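Local coordinates for protein Stk_08120 (Sulfolobus tokodaii str. 7, PDB 2EJX) that probably carries fatty acids, as a member of a thermoacidophile-specific family with a Bet v 1-like helix-grip fold, at residues M21-D26 with L132-R137; S25-T30 with I41-P46. One frame throughout, in Å; residues are numbered along the deposited sequence.

Contact 1 of 2, residues M21-D26 with L132-R137; sequences MTIFSD and LERIKR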
ATOM      1  N   MET A  21      -6.986  -4.426   8.151  1.00 22.75           N
ATOM      2  CA  MET A  21      -6.320  -5.393   7.262  1.00 23.89           C
ATOM      3  C   MET A  21      -7.119  -5.617   5.968  1.00 25.27           C
ATOM      4  O   MET A  21      -6.546  -5.688   4.864  1.00 25.61           O
ATOM      5  CB  MET A  21      -6.101  -6.719   7.997  1.00 24.64           C
ATOM      6  CG  MET A  21      -5.075  -6.696   9.130  1.00 25.32           C
ATOM      7  SD  MET A  21      -3.396  -6.298   8.522  1.00 26.95           S
ATOM      8  CE  MET A  21      -3.014  -7.766   7.614  1.00 26.79           C
ATOM      9  N   THR A  22      -8.427  -5.795   6.090  1.00 24.55           N
ATOM     10  CA  THR A  22      -9.288  -5.939   4.920  1.00 25.32           C
ATOM     11  C   THR A  22      -9.214  -4.753   3.955  1.00 24.46           C
ATOM     12  O   THR A  22      -9.146  -4.947   2.743  1.00 24.84           O
ATOM     13  CB  THR A  22     -10.775  -6.240   5.317  1.00 24.62           C
ATOM     14  OG1 THR A  22     -10.815  -7.428   6.096  1.00 26.47           O
ATOM     15  CG2 THR A  22     -11.639  -6.466   4.081  1.00 26.39           C
ATOM     16  N   ILE A  23      -9.238  -3.519   4.484  1.00 23.16           N
ATOM     17  CA  ILE A  23      -9.073  -2.336   3.670  1.00 22.91           C
ATOM     18  C   ILE A  23      -7.691  -2.326   2.971  1.00 23.13           C
ATOM     19  O   ILE A  23      -7.604  -2.015   1.797  1.00 23.43           O
ATOM     20  CB  ILE A  23      -9.418  -1.027   4.481  1.00 21.41           C
ATOM     21  CG1 ILE A  23     -10.908  -1.057   4.836  1.00 21.06           C
ATOM     22  CG2 ILE A  23      -9.019   0.290   3.759  1.00 21.33           C
ATOM     23  CD1 ILE A  23     -11.312   0.046   5.889  1.00 22.66           C
ATOM     24  N   PHE A  24      -6.653  -2.713   3.669  1.00 23.59           N
ATOM     25  CA  PHE A  24      -5.316  -2.760   3.069  1.00 24.92           C
ATOM     26  C   PHE A  24      -5.239  -3.802   1.934  1.00 25.36           C
ATOM     27  O   PHE A  24      -4.434  -3.631   1.001  1.00 26.24           O
ATOM     28  CB  PHE A  24      -4.246  -3.015   4.150  1.00 25.08           C
ATOM     29  CG  PHE A  24      -3.680  -1.755   4.732  1.00 25.79           C
ATOM     30  CD1 PHE A  24      -2.853  -0.939   3.958  1.00 25.57           C
ATOM     31  CD2 PHE A  24      -3.982  -1.366   6.057  1.00 25.35           C
ATOM     32  CE1 PHE A  24      -2.324   0.248   4.472  1.00 26.91           C
ATOM     33  CE2 PHE A  24      -3.433  -0.204   6.580  1.00 23.44           C
ATOM     34  CZ  PHE A  24      -2.621   0.608   5.794  1.00 23.74           C
ATOM     35  N   SER A  25      -6.122  -4.817   1.973  1.00 25.19           N
ATOM     36  CA  SER A  25      -6.193  -5.856   0.886  1.00 24.74           C
ATOM     37  C   SER A  25      -6.872  -5.340  -0.376  1.00 26.09           C
ATOM     38  O   SER A  25      -6.874  -6.005  -1.412  1.00 25.22           O
ATOM     39  CB  SER A  25      -6.929  -7.106   1.372  1.00 25.69           C
ATOM     40  OG  SER A  25      -8.344  -6.934   1.363  1.00 25.84           O
ATOM     41  N   ASP A  26      -7.512  -4.172  -0.299  1.00 24.90           N
ATOM     42  CA  ASP A  26      -8.011  -3.491  -1.496  1.00 26.80           C
ATOM     43  C   ASP A  26      -6.931  -2.627  -2.156  1.00 27.32           C
ATOM     44  O   ASP A  26      -6.513  -1.590  -1.618  1.00 25.87           O
ATOM     45  CB  ASP A  26      -9.224  -2.617  -1.126  1.00 25.97           C
ATOM     46  CG  ASP A  26      -9.842  -1.894  -2.328  1.00 30.77           C
ATOM     47  OD1 ASP A  26      -9.373  -2.088  -3.486  1.00 26.23           O
ATOM     48  OD2 ASP A  26     -10.813  -1.121  -2.110  1.00 29.44           O
ATOM     49  N   LEU A 132     -13.192   7.150   7.766  1.00 21.34           N
ATOM     50  CA  LEU A 132     -13.798   7.597   6.489  1.00 21.72           C
ATOM     51  C   LEU A 132     -13.969   6.467   5.453  1.00 21.19           C
ATOM     52  O   LEU A 132     -15.010   6.412   4.779  1.00 21.82           O
ATOM     53  CB  LEU A 132     -12.962   8.763   5.910  1.00 21.63           C
ATOM     54  CG  LEU A 132     -13.120  10.044   6.718  1.00 23.07           C
ATOM     55  CD1 LEU A 132     -12.136  11.103   6.175  1.00 23.53           C
ATOM     56  CD2 LEU A 132     -14.550  10.603   6.658  1.00 23.23           C
ATOM     57  N   GLU A 133     -12.963   5.592   5.308  1.00 21.01           N
ATOM     58  CA  GLU A 133     -13.102   4.408   4.436  1.00 21.74           C
ATOM     59  C   GLU A 133     -14.287   3.547   4.860  1.00 21.98           C
ATOM     60  O   GLU A 133     -15.055   3.095   4.051  1.00 21.01           O
ATOM     61  CB  GLU A 133     -11.786   3.572   4.414  1.00 22.63           C
ATOM     62  CG  GLU A 133     -10.636   4.266   3.641  1.00 20.90           C
ATOM     63  CD  GLU A 133     -10.988   4.421   2.141  1.00 26.96           C
ATOM     64  OE1 GLU A 133     -11.769   3.623   1.570  1.00 25.59           O
ATOM     65  OE2 GLU A 133     -10.480   5.373   1.551  1.00 29.98           O
ATOM     66  N   ARG A 134     -14.414   3.311   6.151  1.00 21.70           N
ATOM     67  CA  ARG A 134     -15.522   2.514   6.663  1.00 22.01           C
ATOM     68  C   ARG A 134     -16.912   3.094   6.385  1.00 23.54           C
ATOM     69  O   ARG A 134     -17.890   2.353   6.156  1.00 24.92           O
ATOM     70  CB  ARG A 134     -15.320   2.342   8.155  1.00 20.74           C
ATOM     71  CG  ARG A 134     -14.198   1.359   8.425  1.00 18.81           C
ATOM     72  CD  ARG A 134     -14.101   1.083   9.939  1.00 19.94           C
ATOM     73  NE  ARG A 134     -15.147   0.139  10.331  1.00 23.88           N
ATOM     74  CZ  ARG A 134     -15.217  -0.475  11.515  1.00 26.64           C
ATOM     75  NH1 ARG A 134     -14.308  -0.211  12.432  1.00 28.07           N
ATOM     76  NH2 ARG A 134     -16.203  -1.351  11.779  1.00 27.31           N
ATOM     77  N   ILE A 135     -17.015   4.412   6.454  1.00 24.42           N
ATOM     78  CA  ILE A 135     -18.302   5.089   6.241  1.00 25.23           C
ATOM     79  C   ILE A 135     -18.662   4.858   4.770  1.00 26.00           C
ATOM     80  O   ILE A 135     -19.798   4.455   4.436  1.00 26.86           O
ATOM     81  CB  ILE A 135     -18.276   6.618   6.594  1.00 25.60           C
ATOM     82  CG1 ILE A 135     -18.205   6.851   8.108  1.00 24.58           C
ATOM     83  CG2 ILE A 135     -19.574   7.303   6.066  1.00 23.52           C
ATOM     84  CD1 ILE A 135     -17.729   8.250   8.485  1.00 26.58           C
ATOM     85  N   LYS A 136     -17.679   5.034   3.895  1.00 25.49           N
ATOM     86  CA  LYS A 136     -17.915   4.902   2.444  1.00 26.59           C
ATOM     87  C   LYS A 136     -18.172   3.452   2.039  1.00 26.75           C
ATOM     88  O   LYS A 136     -19.029   3.180   1.179  1.00 27.04           O
ATOM     89  CB  LYS A 136     -16.741   5.470   1.667  1.00 26.15           C
ATOM     90  CG  LYS A 136     -16.827   5.240   0.162  1.00 32.11           C
ATOM     91  CD  LYS A 136     -15.431   5.417  -0.508  1.00 38.89           C
ATOM     92  CE  LYS A 136     -14.422   4.362  -0.015  1.00 41.76           C
ATOM     93  NZ  LYS A 136     -13.321   4.037  -1.002  1.00 41.88           N
ATOM     94  N   ARG A 137     -17.431   2.515   2.636  1.00 26.95           N
ATOM     95  CA  ARG A 137     -17.576   1.071   2.302  1.00 25.89           C
ATOM     96  C   ARG A 137     -18.700   0.355   3.007  1.00 27.04           C
ATOM     97  O   ARG A 137     -19.028  -0.797   2.627  1.00 27.40           O
ATOM     98  CB  ARG A 137     -16.246   0.302   2.568  1.00 26.08           C
ATOM     99  CG  ARG A 137     -15.112   0.816   1.788  1.00 25.84           C
ATOM    100  CD  ARG A 137     -13.754   0.454   2.408  1.00 27.34           C
ATOM    101  NE  ARG A 137     -12.650   0.996   1.596  1.00 27.10           N
ATOM    102  CZ  ARG A 137     -12.064   0.356   0.574  1.00 25.05           C
ATOM    103  NH1 ARG A 137     -12.427  -0.875   0.243  1.00 24.56           N
ATOM    104  NH2 ARG A 137     -11.090   0.951  -0.109  1.00 25.65           N
TER
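R137 and D26 join the loop after helix 17-24 to the last turn of helix 105-137 through a single carboxylate oxygen. Both terminal nitrogens of the guanidinium point at OD2 of D26, NH1 at 2.9 Å from that atom and NH2 equally near, and each bond is clearly bent. The oxygen lies almost in the guanidinium plane, but the carboxylate is turned 77° against it: NH1 uses the anti lone pair of OD2, while NH2 meets the same atom from above the carboxylate plane. Beneath this polar end lies I23. Its CG2 sits over one guanidinium face, offset toward the rim, and its CG1 touches CD of R137 at 4.0 Å. Further along the isoleucine, CD1 reaches across to the helix 105-137, where it meets CB of E133 at 3.9 Å and, nearly as close, CG of R134.

A second shell fixes the arginine. With its chain extended from CG to NE (chi3 -180°), R137 presents NE to OE1 of E133, one helical turn back, at 2.8 Å from oxygen to nitrogen; OE1 also takes a weak bond from NZ of K136. The guanidinium is thus held at its NE edge by E133 and at its far end by D26, which limits its rotation, and the positive charge between them probably eases the repulsion of the two carboxylates. D26 stands at the N-cap of helix 27-34, and F29 of that helix packs against E133 and R137. R134 turns its own polar end elsewhere, to Q15 and the terminal carboxylate of I139. Here a surface salt-bridge network over a small apolar contact ties the C-terminal end of the long helix to the end of helix 17-24, where the two short helices follow each other, as in the helix-grip fold of Bet v 1-like proteins.

Contact 2 of 2, residues S25-T30 with I41-P46; sequences SDPAFT and IKCIEP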
ATOM      1  N   SER A  25      -6.122  -4.817   1.973  1.00 25.19           N
ATOM      2  CA  SER A  25      -6.193  -5.856   0.886  1.00 24.74           C
ATOM      3  C   SER A  25      -6.872  -5.340  -0.376  1.00 26.09           C
ATOM      4  O   SER A  25      -6.874  -6.005  -1.412  1.00 25.22           O
ATOM      5  CB  SER A  25      -6.929  -7.106   1.372  1.00 25.69           C
ATOM      6  OG  SER A  25      -8.344  -6.934   1.363  1.00 25.84           O
ATOM      7  N   ASP A  26      -7.512  -4.172  -0.299  1.00 24.90           N
ATOM      8  CA  ASP A  26      -8.011  -3.491  -1.496  1.00 26.80           C
ATOM      9  C   ASP A  26      -6.931  -2.627  -2.156  1.00 27.32           C
ATOM     10  O   ASP A  26      -6.513  -1.590  -1.618  1.00 25.87           O
ATOM     11  CB  ASP A  26      -9.224  -2.617  -1.126  1.00 25.97           C
ATOM     12  CG  ASP A  26      -9.842  -1.894  -2.328  1.00 30.77           C
ATOM     13  OD1 ASP A  26      -9.373  -2.088  -3.486  1.00 26.23           O
ATOM     14  OD2 ASP A  26     -10.813  -1.121  -2.110  1.00 29.44           O
ATOM     15  N   PRO A  27      -6.491  -3.015  -3.368  1.00 27.02           N
ATOM     16  CA  PRO A  27      -5.402  -2.228  -3.930  1.00 26.79           C
ATOM     17  C   PRO A  27      -5.801  -0.807  -4.288  1.00 25.85           C
ATOM     18  O   PRO A  27      -4.941   0.060  -4.371  1.00 26.28           O
ATOM     19  CB  PRO A  27      -4.998  -3.047  -5.206  1.00 27.58           C
ATOM     20  CG  PRO A  27      -6.175  -3.789  -5.569  1.00 28.89           C
ATOM     21  CD  PRO A  27      -6.884  -4.123  -4.266  1.00 28.52           C
ATOM     22  N   ALA A  28      -7.097  -0.545  -4.467  1.00 24.72           N
ATOM     23  CA  ALA A  28      -7.575   0.804  -4.744  1.00 25.78           C
ATOM     24  C   ALA A  28      -7.338   1.710  -3.537  1.00 25.16           C
ATOM     25  O   ALA A  28      -7.298   2.922  -3.654  1.00 25.85           O
ATOM     26  CB  ALA A  28      -9.051   0.767  -5.061  1.00 26.05           C
ATOM     27  N   PHE A  29      -7.202   1.101  -2.370  1.00 24.79           N
ATOM     28  CA  PHE A  29      -6.813   1.857  -1.177  1.00 24.85           C
ATOM     29  C   PHE A  29      -5.307   1.990  -1.094  1.00 24.23           C
ATOM     30  O   PHE A  29      -4.730   3.116  -1.170  1.00 26.04           O
ATOM     31  CB  PHE A  29      -7.360   1.192   0.115  1.00 24.40           C
ATOM     32  CG  PHE A  29      -6.878   1.857   1.388  1.00 23.56           C
ATOM     33  CD1 PHE A  29      -7.447   3.093   1.811  1.00 26.77           C
ATOM     34  CD2 PHE A  29      -5.870   1.299   2.153  1.00 25.15           C
ATOM     35  CE1 PHE A  29      -6.989   3.750   2.974  1.00 25.02           C
ATOM     36  CE2 PHE A  29      -5.387   1.944   3.344  1.00 23.63           C
ATOM     37  CZ  PHE A  29      -5.964   3.169   3.774  1.00 24.22           C
ATOM     38  N   THR A  30      -4.670   0.818  -1.041  1.00 25.23           N
ATOM     39  CA  THR A  30      -3.276   0.668  -0.615  1.00 24.13           C
ATOM     40  C   THR A  30      -2.285   1.297  -1.599  1.00 24.07           C
ATOM     41  O   THR A  30      -1.332   1.947  -1.171  1.00 23.62           O
ATOM     42  CB  THR A  30      -2.971  -0.807  -0.372  1.00 25.23           C
ATOM     43  OG1 THR A  30      -3.829  -1.292   0.676  1.00 23.66           O
ATOM     44  CG2 THR A  30      -1.505  -1.030   0.025  1.00 23.76           C
ATOM     45  N   ILE A  41      -5.626   4.566 -11.305  1.00 33.41           N
ATOM     46  CA  ILE A  41      -5.714   3.221 -10.744  1.00 35.10           C
ATOM     47  C   ILE A  41      -6.962   2.557 -11.333  1.00 36.38           C
ATOM     48  O   ILE A  41      -7.986   3.208 -11.462  1.00 36.27           O
ATOM     49  CB  ILE A  41      -5.719   3.221  -9.183  1.00 34.81           C
ATOM     50  CG1 ILE A  41      -5.842   1.802  -8.606  1.00 37.02           C
ATOM     51  CG2 ILE A  41      -6.783   4.132  -8.634  1.00 34.23           C
ATOM     52  CD1 ILE A  41      -4.617   1.323  -7.806  1.00 31.67           C
ATOM     53  N   LYS A  42      -6.816   1.299 -11.738  1.00 38.23           N
ATOM     54  CA  LYS A  42      -7.894   0.493 -12.299  1.00 40.34           C
ATOM     55  C   LYS A  42      -8.023  -0.743 -11.441  1.00 41.84           C
ATOM     56  O   LYS A  42      -7.058  -1.497 -11.287  1.00 41.41           O
ATOM     57  CB  LYS A  42      -7.603   0.103 -13.742  1.00 40.19           C
ATOM     58  CG  LYS A  42      -8.847  -0.290 -14.519  1.00 42.66           C
ATOM     59  CD  LYS A  42      -8.561  -0.877 -15.876  1.00 47.19           C
ATOM     60  CE  LYS A  42      -8.334  -2.389 -15.766  1.00 49.71           C
ATOM     61  NZ  LYS A  42      -8.883  -3.160 -16.954  1.00 51.83           N
ATOM     62  N   CYS A  43      -9.211  -0.947 -10.875  1.00 43.82           N
ATOM     63  CA  CYS A  43      -9.467  -2.044  -9.929  1.00 46.65           C
ATOM     64  C   CYS A  43     -10.764  -2.807 -10.200  1.00 48.15           C
ATOM     65  O   CYS A  43     -11.591  -3.054  -9.307  1.00 48.61           O
ATOM     66  CB  CYS A  43      -9.459  -1.521  -8.501  1.00 47.14           C
ATOM     67  SG  CYS A  43      -7.826  -1.108  -8.022  1.00 51.68           S
ATOM     68  N   ILE A  44     -10.920  -3.092 -11.479  1.00 49.41           N
ATOM     69  CA  ILE A  44     -11.785  -4.102 -12.071  1.00 51.30           C
ATOM     70  C   ILE A  44     -12.160  -5.307 -11.166  1.00 51.73           C
ATOM     71  O   ILE A  44     -13.097  -5.215 -10.360  1.00 51.99           O
ATOM     72  CB  ILE A  44     -11.049  -4.576 -13.339  1.00 51.32           C
ATOM     73  CG1 ILE A  44      -9.541  -4.747 -13.025  1.00 51.60           C
ATOM     74  CG2 ILE A  44     -11.169  -3.488 -14.430  1.00 51.78           C
ATOM     75  CD1 ILE A  44      -8.765  -5.673 -14.001  1.00 50.76           C
ATOM     76  N   GLU A  45     -11.438  -6.424 -11.335  1.00 51.76           N
ATOM     77  CA  GLU A  45     -11.530  -7.619 -10.500  1.00 52.08           C
ATOM     78  C   GLU A  45     -10.879  -7.269  -9.151  1.00 51.42           C
ATOM     79  O   GLU A  45      -9.889  -6.521  -9.132  1.00 51.46           O
ATOM     80  CB  GLU A  45     -10.750  -8.723 -11.208  1.00 52.46           C
ATOM     81  CG  GLU A  45     -11.243 -10.159 -11.063  1.00 54.10           C
ATOM     82  CD  GLU A  45     -10.251 -11.154 -11.696  1.00 54.20           C
ATOM     83  OE1 GLU A  45     -10.158 -11.205 -12.949  1.00 55.82           O
ATOM     84  OE2 GLU A  45      -9.544 -11.867 -10.932  1.00 57.48           O
ATOM     85  N   PRO A  46     -11.414  -7.813  -8.021  1.00 50.46           N
ATOM     86  CA  PRO A  46     -11.094  -7.286  -6.660  1.00 48.86           C
ATOM     87  C   PRO A  46      -9.660  -7.539  -6.192  1.00 46.95           C
ATOM     88  O   PRO A  46      -9.187  -6.912  -5.219  1.00 47.06           O
ATOM     89  CB  PRO A  46     -12.084  -8.028  -5.747  1.00 49.56           C
ATOM     90  CG  PRO A  46     -12.337  -9.346  -6.484  1.00 50.73           C
ATOM     91  CD  PRO A  46     -12.322  -8.980  -7.960  1.00 50.49           C
TER
HETATM   92  O   HOH W   1      -8.299  -7.737  -2.679  1.00 35.09           O
HETATM   93  O   HOH W   2     -10.816  -5.137  -3.678  1.00 44.89           O
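C43 meets the first turn of helix 27-34 with its whole short side chain. Its CB lies 4.2 Å from CB of A28, and chi1 of -71° sets SG beside its own backbone N and anti to the carbonyl carbon. From there the sulfur reaches both residues at the helix start: it is 3.7 Å from CB of A28 and 4.0 Å from CG of P27, and it also comes close to the backbone N of A28. That N-H is already used, donating to OD1 of D26 in the N-cap bond at 2.9 Å, so the approach of the sulfur is packing. CD1 of I41 rests against the carbonyl O of P27, and CD of P27 approaches O of P46. F49 of the adjacent strand 48-55 backs both P27 and C43.

One water donates to O of S25 and, at 2.8 Å, to O of P46, bridging two carbonyls that could not bond each other. A second also donates to O of P46, with a weak, long bond to OD1 of D26. With no direct hydrogen bond between the segments, their approach rests on van der Waals contact, chiefly of SG with A28 and P27, and the facing acceptors need water donors between them.

Contacts 1 and 2 start from the same piece of chain, sharing S25 and D26 at the junction of helices 17-24 and 27-34, and their centres lie about 11 Å apart. D26 divides its carboxylate between them: one oxygen serves the C-terminal helix in contact 1, the other the helix start in contact 2. They also touch directly, CG2 of I23 lying 3.6 Å from CG of F29, while the rings of F24 and F29 meet edge-to-face. Through this corner the long helix 105-137 is connected to the end of strand 38-42, an outermost strand of the sheet, and to the loop that follows it. The position of the fatty acid relative to the two contacts is not established here.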